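Local coordinates for protein aspartate-semialdehyde dehydrogenase (PDB 3HSK) that catalyses the NADPH-dependent reductive dephosphorylation of 4-phospho-L-aspartate to L-aspartate semialdehyde, the second step toward methionine and threonine, at residues A[231-234]-A[235-239]; A[88-91]-A[92-95]; A[318-321]-A[322-325]. All coordinates share one frame; numbering follows the deposited sequence.

Interaction 1 of 3, residues A[231-234]-A[235-239]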
ATOM      1  N   LEU A 231       1.892 -13.849   6.113  1.00 40.81           N
ATOM      2  CA  LEU A 231       1.351 -13.704   4.767  1.00 40.94           C
ATOM      3  C   LEU A 231       2.143 -14.506   3.730  1.00 40.85           C
ATOM      4  O   LEU A 231       1.565 -15.208   2.905  1.00 40.91           O
ATOM      5  CB  LEU A 231       1.326 -12.218   4.390  1.00 41.09           C
ATOM      6  CG  LEU A 231       0.117 -11.623   3.667  1.00 41.25           C
ATOM      7  CD1 LEU A 231      -1.158 -12.101   4.290  1.00 41.81           C
ATOM      8  CD2 LEU A 231       0.172 -10.114   3.730  1.00 41.13           C
ATOM      9  N   GLU A 232       3.467 -14.407   3.792  1.00 40.72           N
ATOM     10  CA  GLU A 232       4.345 -15.083   2.847  1.00 40.79           C
ATOM     11  C   GLU A 232       4.364 -16.610   3.002  1.00 40.97           C
ATOM     12  O   GLU A 232       4.336 -17.335   2.008  1.00 41.09           O
ATOM     13  CB  GLU A 232       5.762 -14.516   2.940  1.00 40.62           C
ATOM     14  CG  GLU A 232       5.863 -13.094   2.407  1.00 40.30           C
ATOM     15  CD  GLU A 232       7.211 -12.461   2.653  1.00 40.09           C
ATOM     16  OE1 GLU A 232       8.162 -13.180   3.029  1.00 40.15           O
ATOM     17  OE2 GLU A 232       7.319 -11.232   2.474  1.00 39.84           O
ATOM     18  N   TRP A 233       4.398 -17.085   4.246  1.00 40.95           N
ATOM     19  CA  TRP A 233       4.466 -18.516   4.533  1.00 41.14           C
ATOM     20  C   TRP A 233       3.120 -19.227   4.398  1.00 41.03           C
ATOM     21  O   TRP A 233       3.043 -20.312   3.817  1.00 41.19           O
ATOM     22  CB  TRP A 233       5.051 -18.764   5.931  1.00 41.38           C
ATOM     23  CG  TRP A 233       5.423 -20.191   6.152  1.00 41.45           C
ATOM     24  CD1 TRP A 233       6.665 -20.746   6.006  1.00 41.74           C
ATOM     25  CD2 TRP A 233       4.548 -21.258   6.541  1.00 41.29           C
ATOM     26  NE1 TRP A 233       6.619 -22.093   6.290  1.00 42.08           N
ATOM     27  CE2 TRP A 233       5.332 -22.434   6.619  1.00 41.78           C
ATOM     28  CE3 TRP A 233       3.179 -21.334   6.845  1.00 41.86           C
ATOM     29  CZ2 TRP A 233       4.789 -23.676   6.981  1.00 41.57           C
ATOM     30  CZ3 TRP A 233       2.638 -22.572   7.202  1.00 41.73           C
ATOM     31  CH2 TRP A 233       3.445 -23.725   7.263  1.00 41.47           C
ATOM     32  N   GLU A 234       2.069 -18.632   4.956  1.00 40.84           N
ATOM     33  CA  GLU A 234       0.745 -19.261   4.973  1.00 40.67           C
ATOM     34  C   GLU A 234       0.158 -19.464   3.580  1.00 40.56           C
ATOM     35  O   GLU A 234      -0.483 -20.481   3.313  1.00 40.36           O
ATOM     36  CB  GLU A 234      -0.229 -18.456   5.832  1.00 40.55           C
ATOM     37  CG  GLU A 234       0.058 -18.519   7.327  1.00 41.31           C
ATOM     38  CD  GLU A 234      -1.053 -17.912   8.168  1.00 41.25           C
ATOM     39  OE1 GLU A 234      -2.127 -17.586   7.620  1.00 42.77           O
ATOM     40  OE2 GLU A 234      -0.853 -17.767   9.385  1.00 42.04           O
ATOM     41  N   THR A 235       0.371 -18.494   2.695  1.00 40.32           N
ATOM     42  CA  THR A 235      -0.164 -18.584   1.337  1.00 40.37           C
ATOM     43  C   THR A 235       0.422 -19.801   0.596  1.00 39.85           C
ATOM     44  O   THR A 235      -0.270 -20.457  -0.178  1.00 39.56           O
ATOM     45  CB  THR A 235       0.045 -17.269   0.542  1.00 40.43           C
ATOM     46  OG1 THR A 235       1.416 -16.887   0.602  1.00 41.83           O
ATOM     47  CG2 THR A 235      -0.770 -16.152   1.138  1.00 40.38           C
ATOM     48  N   LYS A 236       1.687 -20.109   0.874  1.00 39.74           N
ATOM     49  CA  LYS A 236       2.366 -21.275   0.295  1.00 39.55           C
ATOM     50  C   LYS A 236       1.765 -22.610   0.740  1.00 39.31           C
ATOM     51  O   LYS A 236       1.678 -23.553  -0.058  1.00 39.20           O
ATOM     52  CB  LYS A 236       3.869 -21.229   0.579  1.00 39.53           C
ATOM     53  CG  LYS A 236       4.663 -20.450  -0.464  1.00 39.60           C
ATOM     54  CD  LYS A 236       6.140 -20.374  -0.124  1.00 40.55           C
ATOM     55  CE  LYS A 236       6.536 -18.953   0.252  1.00 42.66           C
ATOM     56  NZ  LYS A 236       7.804 -18.856   1.030  1.00 44.95           N
ATOM     57  N   LYS A 237       1.349 -22.684   2.004  1.00 38.75           N
ATOM     58  CA  LYS A 237       0.681 -23.870   2.530  1.00 38.45           C
ATOM     59  C   LYS A 237      -0.748 -23.994   2.000  1.00 38.43           C
ATOM     60  O   LYS A 237      -1.176 -25.081   1.610  1.00 38.03           O
ATOM     61  CB  LYS A 237       0.690 -23.864   4.061  1.00 38.14           C
ATOM     62  CG  LYS A 237      -0.082 -25.016   4.695  1.00 38.39           C
ATOM     63  CD  LYS A 237       0.224 -25.167   6.186  1.00 37.90           C
ATOM     64  CE  LYS A 237      -0.363 -26.472   6.721  1.00 37.65           C
ATOM     65  NZ  LYS A 237      -0.094 -26.667   8.174  1.00 35.92           N
ATOM     66  N   ILE A 238      -1.475 -22.876   1.997  1.00 38.49           N
ATOM     67  CA  ILE A 238      -2.883 -22.857   1.595  1.00 38.90           C
ATOM     68  C   ILE A 238      -3.059 -23.234   0.127  1.00 39.34           C
ATOM     69  O   ILE A 238      -4.014 -23.920  -0.230  1.00 39.77           O
ATOM     70  CB  ILE A 238      -3.537 -21.488   1.878  1.00 38.61           C
ATOM     71  CG1 ILE A 238      -3.758 -21.309   3.384  1.00 38.25           C
ATOM     72  CG2 ILE A 238      -4.866 -21.353   1.145  1.00 38.33           C
ATOM     73  CD1 ILE A 238      -3.768 -19.862   3.824  1.00 36.26           C
ATOM     74  N   LEU A 239      -2.129 -22.782  -0.708  1.00 39.94           N
ATOM     75  CA  LEU A 239      -2.132 -23.087  -2.137  1.00 40.41           C
ATOM     76  C   LEU A 239      -1.292 -24.340  -2.447  1.00 40.81           C
ATOM     77  O   LEU A 239      -1.199 -24.763  -3.605  1.00 40.58           O
ATOM     78  CB  LEU A 239      -1.619 -21.879  -2.939  1.00 40.14           C
ATOM     79  CG  LEU A 239      -2.448 -20.584  -2.967  1.00 40.38           C
ATOM     80  CD1 LEU A 239      -1.763 -19.542  -3.848  1.00 39.96           C
ATOM     81  CD2 LEU A 239      -3.887 -20.811  -3.440  1.00 39.20           C
TER
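The last turns of helix 227-238 bring T235 back on L231 and K237 back on W233. T235 OG1 donates to L231 O at 2.9 Å, lying in the carbonyl plane; chi1 at 52° sets the hydroxyl between the backbone N and the carbonyl carbon, where it reaches the carbonyl one turn earlier. I238 N gives the regular backbone bond, 2.9 Å to E234 O and fairly straight at 163°. The K237 N to W233 O bond is weak, 3.4 Å long. K237 runs extended obliquely past the indole, its CD 3.7 Å from W233 CZ3, while R129 makes a cation-pi contact with W233. This helix belongs to the dimerisation domain and packs with T235 on helix 172-188, which begins at the predicted catalytic C172, and on strand 258-262. The polar ends find partners beyond the helix: E234 forms a salt bridge with R128 and hydrogen bonds with S170 and T174, and K237 NZ is held by the carbonyl oxygens of R128, E130 and V133. E232 OE2 accepts from A261 N and pairs with K352 of the second subunit. The backbone O of E232 lies 3.2 Å from K236 CE, where the lysine bends across the turn.

Interaction 2 of 3, residues A[88-91]-A[92-95]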
ATOM      1  N   GLU A  88     -13.727 -30.962  29.546  1.00 57.55           N
ATOM      2  CA  GLU A  88     -14.381 -31.434  30.755  1.00 58.03           C
ATOM      3  C   GLU A  88     -15.837 -31.011  30.756  1.00 58.12           C
ATOM      4  O   GLU A  88     -16.171 -29.906  30.313  1.00 58.14           O
ATOM      5  CB  GLU A  88     -13.689 -30.803  31.958  1.00 58.28           C
ATOM      6  CG  GLU A  88     -13.412 -31.735  33.108  1.00 58.79           C
ATOM      7  CD  GLU A  88     -12.380 -31.151  34.057  1.00 59.89           C
ATOM      8  OE1 GLU A  88     -12.666 -30.102  34.681  1.00 60.09           O
ATOM      9  OE2 GLU A  88     -11.280 -31.738  34.168  1.00 59.86           O
ATOM     10  N   GLY A  89     -16.698 -31.892  31.258  1.00 58.14           N
ATOM     11  CA  GLY A  89     -18.119 -31.593  31.405  1.00 58.36           C
ATOM     12  C   GLY A  89     -18.809 -31.279  30.091  1.00 58.39           C
ATOM     13  O   GLY A  89     -19.010 -32.168  29.261  1.00 58.53           O
ATOM     14  N   ASN A  90     -19.166 -30.008  29.910  1.00 58.36           N
ATOM     15  CA  ASN A  90     -19.865 -29.550  28.710  1.00 58.38           C
ATOM     16  C   ASN A  90     -18.997 -29.581  27.458  1.00 58.15           C
ATOM     17  O   ASN A  90     -19.496 -29.833  26.358  1.00 58.21           O
ATOM     18  CB  ASN A  90     -20.436 -28.141  28.912  1.00 58.51           C
ATOM     19  CG  ASN A  90     -21.646 -28.122  29.835  1.00 59.08           C
ATOM     20  OD1 ASN A  90     -22.457 -29.055  29.850  1.00 59.70           O
ATOM     21  ND2 ASN A  90     -21.777 -27.047  30.608  1.00 59.23           N
ATOM     22  N   PHE A  91     -17.701 -29.318  27.631  1.00 57.82           N
ATOM     23  CA  PHE A  91     -16.755 -29.320  26.517  1.00 57.43           C
ATOM     24  C   PHE A  91     -16.601 -30.702  25.883  1.00 57.33           C
ATOM     25  O   PHE A  91     -16.472 -30.810  24.662  1.00 57.59           O
ATOM     26  CB  PHE A  91     -15.395 -28.748  26.935  1.00 57.28           C
ATOM     27  CG  PHE A  91     -15.304 -27.251  26.806  1.00 56.80           C
ATOM     28  CD1 PHE A  91     -15.475 -26.634  25.568  1.00 56.56           C
ATOM     29  CD2 PHE A  91     -15.042 -26.459  27.915  1.00 56.39           C
ATOM     30  CE1 PHE A  91     -15.393 -25.249  25.438  1.00 56.24           C
ATOM     31  CE2 PHE A  91     -14.955 -25.071  27.797  1.00 56.32           C
ATOM     32  CZ  PHE A  91     -15.136 -24.466  26.555  1.00 56.61           C
ATOM     33  N   LEU A  92     -16.640 -31.750  26.703  1.00 57.02           N
ATOM     34  CA  LEU A  92     -16.609 -33.123  26.194  1.00 56.73           C
ATOM     35  C   LEU A  92     -17.877 -33.498  25.425  1.00 56.35           C
ATOM     36  O   LEU A  92     -17.914 -34.525  24.734  1.00 56.54           O
ATOM     37  CB  LEU A  92     -16.352 -34.129  27.322  1.00 56.77           C
ATOM     38  CG  LEU A  92     -14.911 -34.622  27.485  1.00 57.07           C
ATOM     39  CD1 LEU A  92     -14.712 -35.270  28.852  1.00 57.59           C
ATOM     40  CD2 LEU A  92     -14.530 -35.597  26.362  1.00 57.68           C
ATOM     41  N   GLU A  93     -18.902 -32.657  25.537  1.00 55.74           N
ATOM     42  CA  GLU A  93     -20.190 -32.901  24.886  1.00 55.37           C
ATOM     43  C   GLU A  93     -20.328 -32.171  23.546  1.00 54.65           C
ATOM     44  O   GLU A  93     -21.288 -32.410  22.804  1.00 54.64           O
ATOM     45  CB  GLU A  93     -21.349 -32.517  25.818  1.00 55.37           C
ATOM     46  CG  GLU A  93     -21.373 -33.289  27.144  1.00 56.02           C
ATOM     47  CD  GLU A  93     -22.639 -33.061  27.951  1.00 56.13           C
ATOM     48  OE1 GLU A  93     -23.436 -32.166  27.597  1.00 56.84           O
ATOM     49  OE2 GLU A  93     -22.840 -33.790  28.949  1.00 58.07           O
ATOM     50  N   CYS A  94     -19.374 -31.287  23.248  1.00 53.66           N
ATOM     51  CA  CYS A  94     -19.392 -30.501  22.014  1.00 52.60           C
ATOM     52  C   CYS A  94     -18.899 -31.298  20.817  1.00 51.97           C
ATOM     53  O   CYS A  94     -17.851 -31.952  20.881  1.00 51.77           O
ATOM     54  CB  CYS A  94     -18.529 -29.249  22.154  1.00 52.75           C
ATOM     55  SG  CYS A  94     -19.047 -28.124  23.435  1.00 51.77           S
ATOM     56  N   ASP A  95     -19.658 -31.210  19.725  1.00 51.14           N
ATOM     57  CA  ASP A  95     -19.302 -31.810  18.438  1.00 50.21           C
ATOM     58  C   ASP A  95     -18.178 -31.049  17.738  1.00 49.55           C
ATOM     59  O   ASP A  95     -17.452 -31.615  16.920  1.00 49.49           O
ATOM     60  CB  ASP A  95     -20.534 -31.859  17.532  1.00 50.35           C
ATOM     61  CG  ASP A  95     -21.620 -32.783  18.068  1.00 50.50           C
ATOM     62  OD1 ASP A  95     -21.351 -33.993  18.212  1.00 51.21           O
ATOM     63  OD2 ASP A  95     -22.741 -32.300  18.335  1.00 50.36           O
TER
HETATM   64  O   HOH W   1     -23.574 -31.450  30.668  1.00 73.75           O
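L92 starts the return, its CB coming 3.8 Å from G89 O, while the residue itself lies on the exposed side of the loop. The preceding turn is type II', running from E88 to F91 and closed by a 3.1 Å bond from F91 N to E88 O; G89 fills its second position with the positive phi that suits glycine. E93 comes next. Its backbone N donates to N90 O at 3.0 Å, from above the carbonyl plane, 66° out of it. With its CG beside the backbone N (chi1 -60°), the E93 chain runs out extended, and CG passes 3.4 Å from G89 O. The carboxylate then reaches the neighbourhood of the N90 amide, the two planes 68° apart, and a water joins them, donating to N90 OD1 at 2.8 Å and, weakly, to E93 OE2. This short 3-10 turn lies in the NAD-binding domain, between strands 83-84 and 96-99 of its parallel sheet; the F91 side chain is about 9 Å from the bound NADP, near the cofactor but not touching it. C94 ends the turn: its N donates to F91 O at 3.3 Å, and its CB points back toward the first half. SG comes obliquely to the F91 ring, 4.4 Å from CD1, and the C94 side chain also touches A49 of strand 45-52. The same ring meets F113 of helix 103-115 edge-to-face and rests on L25 of strand 20-25. D95 leads into the next strand, its OD2 accepting from K21 N.

Interaction 3 of 3, residues A[318-321]-A[322-325]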
ATOM      1  N   LEU A 318     -15.381  -5.291  -9.547  1.00 44.83           N
ATOM      2  CA  LEU A 318     -15.874  -3.925  -9.695  1.00 44.73           C
ATOM      3  C   LEU A 318     -15.157  -3.219 -10.843  1.00 44.77           C
ATOM      4  O   LEU A 318     -13.933  -3.302 -10.958  1.00 44.52           O
ATOM      5  CB  LEU A 318     -15.677  -3.146  -8.392  1.00 44.79           C
ATOM      6  CG  LEU A 318     -16.287  -3.707  -7.101  1.00 44.37           C
ATOM      7  CD1 LEU A 318     -15.665  -3.030  -5.906  1.00 44.64           C
ATOM      8  CD2 LEU A 318     -17.794  -3.530  -7.076  1.00 44.17           C
ATOM      9  N   ASP A 319     -15.929  -2.524 -11.680  1.00 44.80           N
ATOM     10  CA  ASP A 319     -15.406  -1.893 -12.897  1.00 44.92           C
ATOM     11  C   ASP A 319     -15.054  -0.417 -12.740  1.00 44.67           C
ATOM     12  O   ASP A 319     -14.312   0.129 -13.559  1.00 44.37           O
ATOM     13  CB  ASP A 319     -16.397  -2.054 -14.055  1.00 45.35           C
ATOM     14  CG  ASP A 319     -16.531  -3.494 -14.514  1.00 46.42           C
ATOM     15  OD1 ASP A 319     -15.490  -4.169 -14.677  1.00 47.51           O
ATOM     16  OD2 ASP A 319     -17.678  -3.946 -14.716  1.00 47.73           O
ATOM     17  N   GLN A 320     -15.599   0.228 -11.708  1.00 44.26           N
ATOM     18  CA  GLN A 320     -15.280   1.627 -11.431  1.00 44.01           C
ATOM     19  C   GLN A 320     -13.790   1.730 -11.090  1.00 43.57           C
ATOM     20  O   GLN A 320     -13.274   0.931 -10.301  1.00 43.53           O
ATOM     21  CB  GLN A 320     -16.140   2.186 -10.297  1.00 44.32           C
ATOM     22  CG  GLN A 320     -17.614   1.764 -10.325  1.00 45.63           C
ATOM     23  CD  GLN A 320     -17.887   0.506  -9.507  1.00 47.14           C
ATOM     24  OE1 GLN A 320     -17.021  -0.355  -9.358  1.00 48.90           O
ATOM     25  NE2 GLN A 320     -19.094   0.400  -8.970  1.00 47.42           N
ATOM     26  N   PRO A 321     -13.085   2.689 -11.713  1.00 43.17           N
ATOM     27  CA  PRO A 321     -11.628   2.787 -11.582  1.00 42.95           C
ATOM     28  C   PRO A 321     -11.106   3.144 -10.184  1.00 42.66           C
ATOM     29  O   PRO A 321      -9.903   3.034  -9.948  1.00 42.54           O
ATOM     30  CB  PRO A 321     -11.257   3.888 -12.587  1.00 42.91           C
ATOM     31  CG  PRO A 321     -12.481   4.671 -12.769  1.00 43.35           C
ATOM     32  CD  PRO A 321     -13.629   3.728 -12.604  1.00 43.14           C
ATOM     33  N   ASP A 322     -11.989   3.562  -9.278  1.00 42.53           N
ATOM     34  CA  ASP A 322     -11.595   3.951  -7.916  1.00 42.70           C
ATOM     35  C   ASP A 322     -12.162   3.014  -6.857  1.00 42.73           C
ATOM     36  O   ASP A 322     -12.325   3.407  -5.694  1.00 42.85           O
ATOM     37  CB  ASP A 322     -12.012   5.404  -7.618  1.00 42.78           C
ATOM     38  CG  ASP A 322     -13.517   5.629  -7.748  1.00 43.37           C
ATOM     39  OD1 ASP A 322     -14.205   4.818  -8.406  1.00 44.47           O
ATOM     40  OD2 ASP A 322     -14.019   6.623  -7.187  1.00 43.83           O
ATOM     41  N   ARG A 323     -12.466   1.781  -7.262  1.00 42.35           N
ATOM     42  CA  ARG A 323     -13.075   0.799  -6.375  1.00 42.20           C
ATOM     43  C   ARG A 323     -12.223  -0.473  -6.313  1.00 41.80           C
ATOM     44  O   ARG A 323     -11.500  -0.775  -7.274  1.00 41.87           O
ATOM     45  CB  ARG A 323     -14.506   0.473  -6.829  1.00 42.38           C
ATOM     46  CG  ARG A 323     -15.426   1.687  -6.964  1.00 43.67           C
ATOM     47  CD  ARG A 323     -15.724   2.351  -5.630  1.00 45.32           C
ATOM     48  NE  ARG A 323     -16.868   1.735  -4.968  1.00 46.57           N
ATOM     49  CZ  ARG A 323     -18.114   2.200  -5.036  1.00 47.80           C
ATOM     50  NH1 ARG A 323     -18.388   3.301  -5.731  1.00 48.38           N
ATOM     51  NH2 ARG A 323     -19.087   1.568  -4.399  1.00 47.28           N
ATOM     52  N   PRO A 324     -12.286  -1.214  -5.184  1.00 41.09           N
ATOM     53  CA  PRO A 324     -13.089  -0.988  -3.972  1.00 40.89           C
ATOM     54  C   PRO A 324     -12.537   0.062  -2.992  1.00 40.67           C
ATOM     55  O   PRO A 324     -11.340   0.315  -2.968  1.00 40.22           O
ATOM     56  CB  PRO A 324     -13.080  -2.361  -3.302  1.00 40.74           C
ATOM     57  CG  PRO A 324     -11.785  -2.943  -3.690  1.00 40.59           C
ATOM     58  CD  PRO A 324     -11.473  -2.437  -5.069  1.00 40.92           C
ATOM     59  N   GLN A 325     -13.425   0.654  -2.194  1.00 40.91           N
ATOM     60  CA  GLN A 325     -13.032   1.515  -1.069  1.00 41.11           C
ATOM     61  C   GLN A 325     -13.634   0.933   0.206  1.00 41.72           C
ATOM     62  O   GLN A 325     -14.806   0.562   0.210  1.00 41.42           O
ATOM     63  CB  GLN A 325     -13.503   2.962  -1.263  1.00 41.04           C
ATOM     64  CG  GLN A 325     -12.853   3.698  -2.439  1.00 40.15           C
ATOM     65  CD  GLN A 325     -13.473   5.062  -2.719  1.00 40.22           C
ATOM     66  OE1 GLN A 325     -14.036   5.700  -1.826  1.00 39.63           O
ATOM     67  NE2 GLN A 325     -13.361   5.521  -3.965  1.00 37.58           N
TER
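R323 N donates to Q320 O at 3.3 Å, the single hydrogen bond that joins the two halves, and it approaches from above the carbonyl plane. Beside this backbone bond the two side chains come together. Q320 is folded at chi2 (92°), which swings its amide back to the arginine: CB packs 3.4 Å from R323 CG, and OE1 lies 3.5 Å from that same carbon. OE1 is buried here and has no polar partner in the model, so the carbonyl end of the amide meets hydrocarbon instead of a donor. NE2 lies over one face of the guanidinium, the amide and guanidinium planes only 10° apart. R323 bends at chi2 and chi3, and its NH2 forms a salt bridge with D329 of the following helix. L318 CD1 meets R323 CB at 3.8 Å and P324 CB at 3.7 Å, the leucine crossing both side chains obliquely; P324 also packs on V354 and L356 of strand 351-357. D322 OD1 lies 3.8 Å from Q320 CB, and the residue also packs on Y223 of the second subunit. Beyond the bend, Q325 NE2 donates to D322 O at 2.9 Å with the acceptor close to its amide plane, while its OE1 accepts from N219 of the second subunit. Q320 to R323 form a type I beta turn, with P321 at its second position, followed by a cis peptide bond before P324, in the loop that links strand 315-318 of the mixed sheet to helix 326-329.

In the fold
From the N terminus, residues 88-95 (interaction 2) come first, in the NAD-binding domain, turning the chain from strand 83-84 toward strand 96-99 of the parallel sheet. Interaction 1 follows at 231-239, holding the C-terminal turns of helix 227-238, and interaction 3, at 318-325, turns the chain beyond strand 315-318; both belong to the dimerisation domain. Each closes only a short local turn, and the three stand in series, with none nested or crossed. Interactions 2 and 3 sit on opposite sides of the chain's centre, their centres about 47 Å apart, with interaction 1 nearer the middle. Both 1 and 3 also reach the second subunit, whereas interaction 2 does not.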